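Hypothetical protein (Staphylococcus aureus subsp. aureus, PDB 1QYI) is of unknown function but probably belongs to the haloacid dehalogenase (HAD) superfamily, most of whose members are hydrolases acting on phosphate compounds. Local coordinates at residues 15-20 / 50-55; 181-186 / 202-207; 206-211 / 242-247. All coordinates share one frame; numbering follows the deposited sequence.

Contacts 1, 2 and 3 lie where the helical region inserted between strands 3-6 and 233-237 meets the core built on the parallel sheet. Contact 1 comes first along the chain and joins helices 16-31 and 49-60. Contact 2 follows, between helix 172-195 and the loop that returns to the core; contact 3 uses the same loop, sharing Gly-206 and Tyr-207, against helix 242-252. The centres of contacts 2 and 3 are about 10 Å apart, and that of contact 1 about 14 and 15 Å from theirs. Arg-17 and Ile-52 both touch Tyr-207, so the first two helices of this probable cap pack on the chain that returns to the core.

Contact 1: 15-20 / 50-55; sequences EERCFD and NDIQDI
Ile-52 lays its CG2 methyl against the carboxylate of Asp-20, 3.5 Å from OD2, and the two side chains cross at about a right angle. CG1 stands beside the backbone N (chi1 -58°) and leads on to CD1, 3.8 Å from Arg-17 NH2; CG2, anti to the backbone N, faces Asp-20. A branched aliphatic residue suits this place because it covers the ion pair of Arg-17 and Asp-20 with methyl groups and makes no polar demand of its own. Arg-17 and Asp-20, one turn apart on their helix, meet with the guanidinium side-on: Asp-20 OD2 receives both Arg-17 NE, at 3.1 Å, and Arg-17 NH2, at 2.9 Å, the latter nearly along its C-O axis. Two donors on one oxygen probably favour the charged carboxylate in this buried setting. Helix 16-31 comes soon after strand 3-6, consistent with the first helix of a C1-type HAD cap; the axes of the short segments 16-20 and 50-55 approach to 10.6 Å at 71°. Arg-56, one turn after Ile-52, forms salt bridges with Glu-16 OE1 and Asp-20 OD1, adding a charged link between the helices. The remaining nitrogen of the guanidinium, Arg-17 NH1, donates to the carbonyl oxygen of Gln-210, in the loop before helix 217-229.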
loop_
_atom_site.group_PDB
_atom_site.type_symbol
_atom_site.label_atom_id
_atom_site.label_comp_id
_atom_site.label_asym_id
_atom_site.label_seq_id
_atom_site.Cartn_x
_atom_site.Cartn_y
_atom_site.Cartn_z
ATOM N N GLU A 15 -2.998 0.716 6.995
ATOM C CA GLU A 15 -2.262 1.175 5.817
ATOM C C GLU A 15 -1.920 2.658 5.850
ATOM O O GLU A 15 -1.297 3.169 4.921
ATOM C CB GLU A 15 -3.075 0.894 4.555
ATOM C CG GLU A 15 -3.228 -0.572 4.204
ATOM C CD GLU A 15 -4.152 -0.780 3.015
ATOM O OE1 GLU A 15 -5.328 -0.361 3.101
ATOM O OE2 GLU A 15 -3.707 -1.361 2.000
ATOM N N GLU A 16 -2.331 3.336 6.920
ATOM C CA GLU A 16 -2.106 4.774 7.089
ATOM C C GLU A 16 -0.701 5.258 6.750
ATOM O O GLU A 16 -0.533 6.242 6.024
ATOM C CB GLU A 16 -2.431 5.187 8.530
ATOM C CG GLU A 16 -3.916 5.150 8.867
ATOM C CD GLU A 16 -4.729 6.091 7.993
ATOM O OE1 GLU A 16 -4.420 7.304 7.953
ATOM O OE2 GLU A 16 -5.686 5.619 7.352
ATOM N N ARG A 17 0.306 4.574 7.290
ATOM C CA ARG A 17 1.695 4.939 7.063
ATOM C C ARG A 17 1.995 5.027 5.567
ATOM O O ARG A 17 2.821 5.833 5.147
ATOM C CB ARG A 17 2.622 3.916 7.720
ATOM C CG ARG A 17 3.879 4.508 8.337
ATOM C CD ARG A 17 3.655 4.962 9.779
ATOM N NE ARG A 17 3.542 6.414 9.912
ATOM C CZ ARG A 17 3.853 7.093 11.020
ATOM N NH1 ARG A 17 4.299 6.462 12.094
ATOM N NH2 ARG A 17 3.725 8.412 11.056
ATOM N N CYS A 18 1.331 4.191 4.769
ATOM C CA CYS A 18 1.543 4.218 3.329
ATOM C C CYS A 18 1.169 5.602 2.818
ATOM O O CYS A 18 1.947 6.239 2.099
ATOM C CB CYS A 18 0.693 3.153 2.623
ATOM S SG CYS A 18 1.322 1.447 2.772
ATOM N N PHE A 19 -0.014 6.072 3.203
ATOM C CA PHE A 19 -0.485 7.390 2.786
ATOM C C PHE A 19 0.460 8.476 3.326
ATOM O O PHE A 19 0.654 9.519 2.689
ATOM C CB PHE A 19 -1.917 7.612 3.287
ATOM C CG PHE A 19 -2.846 6.454 3.004
ATOM C CD1 PHE A 19 -2.892 5.868 1.738
ATOM C CD2 PHE A 19 -3.677 5.954 4.002
ATOM C CE1 PHE A 19 -3.748 4.805 1.473
ATOM C CE2 PHE A 19 -4.537 4.889 3.745
ATOM C CZ PHE A 19 -4.575 4.312 2.476
ATOM N N ASP A 20 1.041 8.222 4.499
ATOM C CA ASP A 20 1.995 9.138 5.113
ATOM C C ASP A 20 3.218 9.207 4.200
ATOM O O ASP A 20 3.567 10.269 3.688
ATOM C CB ASP A 20 2.457 8.614 6.478
ATOM C CG ASP A 20 1.550 9.018 7.612
ATOM O OD1 ASP A 20 0.405 9.486 7.373
ATOM O OD2 ASP A 20 1.997 8.847 8.766
ATOM N N ASN A 50 3.790 14.312 14.193
ATOM C CA ASN A 50 2.968 15.491 13.960
ATOM C C ASN A 50 3.374 16.188 12.664
ATOM O O ASN A 50 2.512 16.620 11.904
ATOM C CB ASN A 50 3.111 16.471 15.121
ATOM C CG ASN A 50 3.052 15.784 16.465
ATOM O OD1 ASN A 50 3.934 14.989 16.808
ATOM N ND2 ASN A 50 2.005 16.079 17.238
ATOM N N ASP A 51 4.684 16.313 12.426
ATOM C CA ASP A 51 5.183 16.952 11.193
ATOM C C ASP A 51 4.581 16.212 10.000
ATOM O O ASP A 51 3.950 16.811 9.124
ATOM C CB ASP A 51 6.718 16.875 11.056
ATOM C CG ASP A 51 7.472 17.416 12.272
ATOM O OD1 ASP A 51 7.153 18.517 12.786
ATOM O OD2 ASP A 51 8.428 16.734 12.695
ATOM N N ILE A 52 4.801 14.898 9.984
ATOM C CA ILE A 52 4.318 14.017 8.926
ATOM C C ILE A 52 2.826 14.193 8.737
ATOM O O ILE A 52 2.332 14.195 7.614
ATOM C CB ILE A 52 4.584 12.532 9.274
ATOM C CG1 ILE A 52 6.081 12.299 9.491
ATOM C CG2 ILE A 52 4.072 11.635 8.161
ATOM C CD1 ILE A 52 6.401 10.931 10.071
ATOM N N GLN A 53 2.108 14.344 9.841
ATOM C CA GLN A 53 0.667 14.493 9.772
ATOM C C GLN A 53 0.318 15.827 9.146
ATOM O O GLN A 53 -0.624 15.940 8.355
ATOM C CB GLN A 53 0.063 14.376 11.169
ATOM C CG GLN A 53 -0.984 13.276 11.300
ATOM C CD GLN A 53 -0.545 11.927 10.715
ATOM O OE1 GLN A 53 0.480 11.355 11.110
ATOM N NE2 GLN A 53 -1.323 11.423 9.757
ATOM N N ASP A 54 1.082 16.847 9.492
ATOM C CA ASP A 54 0.817 18.155 8.931
ATOM C C ASP A 54 1.078 18.117 7.430
ATOM O O ASP A 54 0.282 18.597 6.626
ATOM C CB ASP A 54 1.720 19.198 9.576
ATOM C CG ASP A 54 1.530 20.563 8.968
ATOM O OD1 ASP A 54 0.425 21.133 9.130
ATOM O OD2 ASP A 54 2.470 21.044 8.301
ATOM N N ILE A 55 2.216 17.544 7.065
ATOM C CA ILE A 55 2.611 17.435 5.666
ATOM C C ILE A 55 1.508 16.746 4.858
ATOM O O ILE A 55 1.042 17.277 3.846
ATOM C CB ILE A 55 3.958 16.672 5.580
ATOM C CG1 ILE A 55 5.046 17.557 6.212
ATOM C CG2 ILE A 55 4.277 16.288 4.138
ATOM C CD1 ILE A 55 6.311 16.845 6.651
#

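Contact 2: 181-186 / 202-207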
loop_
_atom_site.group_PDB
_atom_site.type_symbol
_atom_site.label_atom_id
_atom_site.label_comp_id
_atom_site.label_asym_id
_atom_site.label_seq_id
_atom_site.Cartn_x
_atom_site.Cartn_y
_atom_site.Cartn_z
ATOM N N TYR A 181 9.869 6.837 -2.521
ATOM C CA TYR A 181 8.894 6.300 -1.576
ATOM C C TYR A 181 9.417 5.032 -0.887
ATOM O O TYR A 181 9.288 4.857 0.338
ATOM C CB TYR A 181 7.582 6.005 -2.307
ATOM C CG TYR A 181 6.561 5.263 -1.480
ATOM C CD1 TYR A 181 6.666 3.881 -1.284
ATOM C CD2 TYR A 181 5.470 5.929 -0.912
ATOM C CE1 TYR A 181 5.718 3.184 -0.558
ATOM C CE2 TYR A 181 4.517 5.239 -0.182
ATOM C CZ TYR A 181 4.648 3.867 -0.010
ATOM O OH TYR A 181 3.712 3.169 0.709
ATOM N N GLN A 182 10.023 4.160 -1.690
ATOM C CA GLN A 182 10.553 2.904 -1.188
ATOM C C GLN A 182 11.654 3.116 -0.152
ATOM O O GLN A 182 11.727 2.388 0.842
ATOM C CB GLN A 182 11.046 2.037 -2.359
ATOM C CG GLN A 182 9.911 1.508 -3.237
ATOM C CD GLN A 182 9.016 0.509 -2.513
ATOM O OE1 GLN A 182 9.344 -0.673 -2.428
ATOM N NE2 GLN A 182 7.892 0.984 -1.970
ATOM N N GLU A 183 12.507 4.114 -0.366
ATOM C CA GLU A 183 13.567 4.369 0.599
ATOM C C GLU A 183 12.931 4.925 1.867
ATOM O O GLU A 183 13.318 4.575 2.982
ATOM C CB GLU A 183 14.602 5.349 0.047
ATOM C CG GLU A 183 16.004 4.871 0.327
ATOM C CD GLU A 183 17.079 5.860 -0.071
ATOM O OE1 GLU A 183 17.122 6.253 -1.256
ATOM O OE2 GLU A 183 17.885 6.234 0.807
ATOM N N TRP A 184 11.945 5.793 1.680
ATOM C CA TRP A 184 11.212 6.373 2.791
ATOM C C TRP A 184 10.621 5.239 3.634
ATOM O O TRP A 184 10.773 5.208 4.853
ATOM C CB TRP A 184 10.081 7.246 2.251
ATOM C CG TRP A 184 10.368 8.733 2.231
ATOM C CD1 TRP A 184 10.034 9.623 1.253
ATOM C CD2 TRP A 184 10.952 9.498 3.294
ATOM N NE1 TRP A 184 10.364 10.902 1.651
ATOM C CE2 TRP A 184 10.915 10.854 2.898
ATOM C CE3 TRP A 184 11.477 9.170 4.551
ATOM C CZ2 TRP A 184 11.403 11.877 3.702
ATOM C CZ3 TRP A 184 11.962 10.186 5.352
ATOM C CH2 TRP A 184 11.912 11.534 4.923
ATOM N N TYR A 185 9.967 4.296 2.964
ATOM C CA TYR A 185 9.331 3.178 3.638
ATOM C C TYR A 185 10.270 2.092 4.161
ATOM O O TYR A 185 10.345 1.870 5.371
ATOM C CB TYR A 185 8.286 2.554 2.713
ATOM C CG TYR A 185 7.198 1.759 3.415
ATOM C CD1 TYR A 185 7.436 0.472 3.897
ATOM C CD2 TYR A 185 5.923 2.298 3.581
ATOM C CE1 TYR A 185 6.421 -0.260 4.523
ATOM C CE2 TYR A 185 4.911 1.584 4.202
ATOM C CZ TYR A 185 5.162 0.308 4.666
ATOM O OH TYR A 185 4.140 -0.401 5.246
ATOM N N LEU A 186 10.975 1.407 3.266
ATOM C CA LEU A 186 11.879 0.333 3.687
ATOM C C LEU A 186 13.109 0.844 4.420
ATOM O O LEU A 186 13.696 0.129 5.235
ATOM C CB LEU A 186 12.334 -0.484 2.478
ATOM C CG LEU A 186 11.242 -0.964 1.520
ATOM C CD1 LEU A 186 11.893 -1.484 0.250
ATOM C CD2 LEU A 186 10.376 -2.039 2.179
ATOM N N THR A 202 21.203 8.534 3.889
ATOM C CA THR A 202 21.814 7.711 4.925
ATOM C C THR A 202 21.146 8.022 6.242
ATOM O O THR A 202 21.651 7.647 7.297
ATOM C CB THR A 202 23.325 7.966 5.103
ATOM O OG1 THR A 202 23.539 9.328 5.467
ATOM C CG2 THR A 202 24.094 7.638 3.830
ATOM N N PHE A 203 20.016 8.724 6.179
ATOM C CA PHE A 203 19.270 9.086 7.388
ATOM C C PHE A 203 17.865 8.473 7.433
ATOM O O PHE A 203 17.177 8.572 8.447
ATOM C CB PHE A 203 19.183 10.617 7.513
ATOM C CG PHE A 203 18.538 11.283 6.330
ATOM C CD1 PHE A 203 17.161 11.200 6.132
ATOM C CD2 PHE A 203 19.319 11.929 5.372
ATOM C CE1 PHE A 203 16.575 11.740 4.997
ATOM C CE2 PHE A 203 18.742 12.473 4.231
ATOM C CZ PHE A 203 17.365 12.379 4.040
ATOM N N LYS A 204 17.441 7.839 6.342
ATOM C CA LYS A 204 16.114 7.225 6.298
ATOM C C LYS A 204 16.115 5.815 6.915
ATOM O O LYS A 204 16.607 4.850 6.325
ATOM C CB LYS A 204 15.592 7.181 4.863
ATOM C CG LYS A 204 15.275 8.557 4.283
ATOM C CD LYS A 204 14.693 8.453 2.873
ATOM C CE LYS A 204 14.315 9.820 2.308
ATOM N NZ LYS A 204 13.579 9.694 1.017
ATOM N N THR A 205 15.542 5.716 8.113
ATOM C CA THR A 205 15.488 4.468 8.851
ATOM C C THR A 205 14.388 3.512 8.396
ATOM O O THR A 205 14.488 2.298 8.589
ATOM C CB THR A 205 15.333 4.771 10.326
ATOM O OG1 THR A 205 14.290 5.730 10.507
ATOM C CG2 THR A 205 16.626 5.364 10.874
ATOM N N GLY A 206 13.344 4.060 7.783
ATOM C CA GLY A 206 12.256 3.234 7.301
ATOM C C GLY A 206 11.037 3.163 8.204
ATOM O O GLY A 206 11.055 2.523 9.261
ATOM N N TYR A 207 9.960 3.806 7.771
ATOM C CA TYR A 207 8.724 3.816 8.526
ATOM C C TYR A 207 8.077 2.443 8.572
ATOM O O TYR A 207 6.940 2.298 9.023
ATOM C CB TYR A 207 7.767 4.850 7.930
ATOM C CG TYR A 207 8.234 6.261 8.187
ATOM C CD1 TYR A 207 8.030 6.865 9.430
ATOM C CD2 TYR A 207 8.950 6.963 7.225
ATOM C CE1 TYR A 207 8.533 8.131 9.711
ATOM C CE2 TYR A 207 9.459 8.231 7.500
ATOM C CZ TYR A 207 9.244 8.803 8.747
ATOM O OH TYR A 207 9.757 10.044 9.030
HETATM O O HOH W 1 15.078 8.915 -1.191
HETATM O O HOH W 2 12.462 6.114 6.373
#
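The return connection of the probable HAD cap, the loop between helices 172-195 and 217-229, packs here on the helix it has just left, and a cation-pi contact between Lys-204 and Trp-184 dominates the interface. The lysine chain, extended beyond CG, lies over one face of the indole, its direction at about a right angle to that of the tryptophan side chain. Its NZ stands 3.3 Å above the centroid of the five-membered ring of Trp-184, only 3° off the normal, and CE lies 3.5 Å above the centroid of the six-membered ring in a CH-pi contact. Lysine suits the place because its methylenes cover the indole face while its ammonium meets the pi cloud; the same NZ also forms a salt bridge with Glu-28 of helix 16-31, whose negative charge would help to balance it. Beyond the tryptophan, Tyr-207 runs alongside pointing the same way, its CE2 3.7 Å from Trp-184 CE3, with the two planes oblique at 48°. Tyr-207 N gives a weak hydrogen bond to Trp-184 O at 3.3 Å, and Gly-206 CA approaches the same oxygen at 3.5 Å in a CA-H...O contact. Glycine fits this spot: its phi is positive, 99°, and a beta carbon would crowd the carbonyl oxygens of Tyr-185 and Leu-186 and, at these backbone angles, that of Thr-205 just before it. The carboxylate of Glu-183 is engaged by the backbone N atoms of Arg-200 and Thr-201, and a water bonded to Lys-204 NZ at 2.8 Å donates weakly to Glu-183 OE1.

Contact 3: 206-211 / 242-247; sequences GYIYQE and YTETVV
Ile-208 and Glu-244 mark the nearest backbone approach, their CA atoms 6.9 Å apart, where an irregular loop meets a helix. The loop makes a type I beta turn from Gly-206 to Tyr-209, closed by Tyr-209 N to Gly-206 O at 3.0 Å; Ile-208, at a corner of the turn, is directed at helix 242-252. No hydrogen bond joins the segments, and the contact is made by apolar packing. Ile-208 has CG1 anti to the backbone N (chi1 -173°), and beyond it CD1 lies against the helix, 3.7 Å from Glu-244 CA and 3.7 Å from Val-247 CB. A beta-branched aliphatic residue suits the place: the CG1-CD1 arm reaches the helix backbone while CG2 packs over one face of the Tyr-209 ring, offset toward the rim. Val-247 turns its CG1 methyl to the same ring, 3.4 Å from CE1, the two side chains lying oblique to each other. The exposed tyrosine thus touches both Ile-208 and Val-247. Helix 242-252 follows strand 233-237 of the parallel sheet, and Thr-245 packs on Thr-238 just past that strand, consistent with the second-strand loop and helix of a HAD Rossmann-like core, met here by the chain returning from the probable cap.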
loop_
_atom_site.group_PDB
_atom_site.type_symbol
_atom_site.label_atom_id
_atom_site.label_comp_id
_atom_site.label_asym_id
_atom_site.label_seq_id
_atom_site.Cartn_x
_atom_site.Cartn_y
_atom_site.Cartn_z
ATOM N N GLY A 206 13.344 4.060 7.783
ATOM C CA GLY A 206 12.256 3.234 7.301
ATOM C C GLY A 206 11.037 3.163 8.204
ATOM O O GLY A 206 11.055 2.523 9.261
ATOM N N TYR A 207 9.960 3.806 7.771
ATOM C CA TYR A 207 8.724 3.816 8.526
ATOM C C TYR A 207 8.077 2.443 8.572
ATOM O O TYR A 207 6.940 2.298 9.023
ATOM C CB TYR A 207 7.767 4.850 7.930
ATOM C CG TYR A 207 8.234 6.261 8.187
ATOM C CD1 TYR A 207 8.030 6.865 9.430
ATOM C CD2 TYR A 207 8.950 6.963 7.225
ATOM C CE1 TYR A 207 8.533 8.131 9.711
ATOM C CE2 TYR A 207 9.459 8.231 7.500
ATOM C CZ TYR A 207 9.244 8.803 8.747
ATOM O OH TYR A 207 9.757 10.044 9.030
ATOM N N ILE A 208 8.790 1.434 8.085
ATOM C CA ILE A 208 8.262 0.079 8.119
ATOM C C ILE A 208 8.392 -0.354 9.569
ATOM O O ILE A 208 7.652 -1.209 10.048
ATOM C CB ILE A 208 9.076 -0.884 7.202
ATOM C CG1 ILE A 208 8.378 -2.235 7.130
ATOM C CG2 ILE A 208 10.497 -1.088 7.750
ATOM C CD1 ILE A 208 8.996 -3.162 6.110
ATOM N N TYR A 209 9.339 0.268 10.265
ATOM C CA TYR A 209 9.576 -0.015 11.673
ATOM C C TYR A 209 8.664 0.804 12.589
ATOM O O TYR A 209 8.622 0.566 13.787
ATOM C CB TYR A 209 11.035 0.265 12.011
ATOM C CG TYR A 209 12.002 -0.614 11.279
ATOM C CD1 TYR A 209 12.215 -1.933 11.672
ATOM C CD2 TYR A 209 12.755 -0.108 10.219
ATOM C CE1 TYR A 209 13.174 -2.721 11.032
ATOM C CE2 TYR A 209 13.704 -0.887 9.572
ATOM C CZ TYR A 209 13.916 -2.192 9.984
ATOM O OH TYR A 209 14.890 -2.954 9.360
ATOM N N GLN A 210 7.941 1.768 12.031
ATOM C CA GLN A 210 7.047 2.585 12.844
ATOM C C GLN A 210 5.647 2.458 12.286
ATOM O O GLN A 210 4.929 3.447 12.130
ATOM C CB GLN A 210 7.468 4.054 12.822
ATOM C CG GLN A 210 8.968 4.248 12.890
ATOM C CD GLN A 210 9.359 5.678 13.150
ATOM O OE1 GLN A 210 10.521 6.043 13.007
ATOM N NE2 GLN A 210 8.392 6.497 13.554
ATOM N N GLU A 211 5.269 1.223 11.980
ATOM C CA GLU A 211 3.964 0.919 11.417
ATOM C C GLU A 211 2.860 1.210 12.448
ATOM O O GLU A 211 3.039 1.026 13.656
ATOM C CB GLU A 211 3.948 -0.553 10.979
ATOM C CG GLU A 211 2.956 -0.902 9.874
ATOM C CD GLU A 211 3.444 -0.540 8.465
ATOM O OE1 GLU A 211 4.540 -0.977 8.063
ATOM O OE2 GLU A 211 2.722 0.174 7.745
ATOM N N TYR A 242 6.901 -9.844 0.934
ATOM C CA TYR A 242 7.651 -10.493 2.007
ATOM C C TYR A 242 8.202 -9.602 3.101
ATOM O O TYR A 242 7.920 -9.808 4.275
ATOM C CB TYR A 242 8.820 -11.296 1.436
ATOM C CG TYR A 242 9.631 -11.979 2.515
ATOM C CD1 TYR A 242 9.074 -13.020 3.277
ATOM C CD2 TYR A 242 10.946 -11.596 2.779
ATOM C CE1 TYR A 242 9.809 -13.664 4.270
ATOM C CE2 TYR A 242 11.692 -12.230 3.770
ATOM C CZ TYR A 242 11.119 -13.266 4.511
ATOM O OH TYR A 242 11.863 -13.910 5.478
ATOM N N THR A 243 9.013 -8.627 2.715
ATOM C CA THR A 243 9.636 -7.746 3.682
ATOM C C THR A 243 8.653 -6.881 4.465
ATOM O O THR A 243 8.809 -6.690 5.673
ATOM C CB THR A 243 10.636 -6.825 2.997
ATOM O OG1 THR A 243 9.922 -5.837 2.234
ATOM C CG2 THR A 243 11.526 -7.640 2.062
ATOM N N GLU A 244 7.656 -6.344 3.771
ATOM C CA GLU A 244 6.657 -5.498 4.407
ATOM C C GLU A 244 5.802 -6.255 5.416
ATOM O O GLU A 244 5.037 -5.654 6.172
ATOM C CB GLU A 244 5.781 -4.841 3.333
ATOM C CG GLU A 244 6.322 -3.480 2.883
ATOM C CD GLU A 244 6.024 -3.157 1.425
ATOM O OE1 GLU A 244 4.852 -3.302 1.010
ATOM O OE2 GLU A 244 6.959 -2.740 0.702
ATOM N N THR A 245 5.951 -7.578 5.423
ATOM C CA THR A 245 5.227 -8.454 6.340
ATOM C C THR A 245 6.156 -8.912 7.472
ATOM O O THR A 245 5.878 -8.696 8.655
ATOM C CB THR A 245 4.702 -9.710 5.612
ATOM O OG1 THR A 245 4.119 -9.320 4.365
ATOM C CG2 THR A 245 3.663 -10.424 6.454
ATOM N N VAL A 246 7.260 -9.550 7.101
ATOM C CA VAL A 246 8.217 -10.046 8.086
ATOM C C VAL A 246 8.817 -8.950 8.986
ATOM O O VAL A 246 8.657 -9.006 10.203
ATOM C CB VAL A 246 9.356 -10.842 7.400
ATOM C CG1 VAL A 246 10.528 -11.030 8.354
ATOM C CG2 VAL A 246 8.826 -12.202 6.974
ATOM N N VAL A 247 9.492 -7.965 8.393
ATOM C CA VAL A 247 10.122 -6.894 9.152
ATOM C C VAL A 247 9.214 -6.273 10.204
ATOM O O VAL A 247 9.588 -6.182 11.374
ATOM C CB VAL A 247 10.643 -5.789 8.214
ATOM C CG1 VAL A 247 11.321 -4.688 9.009
ATOM C CG2 VAL A 247 11.614 -6.389 7.209
#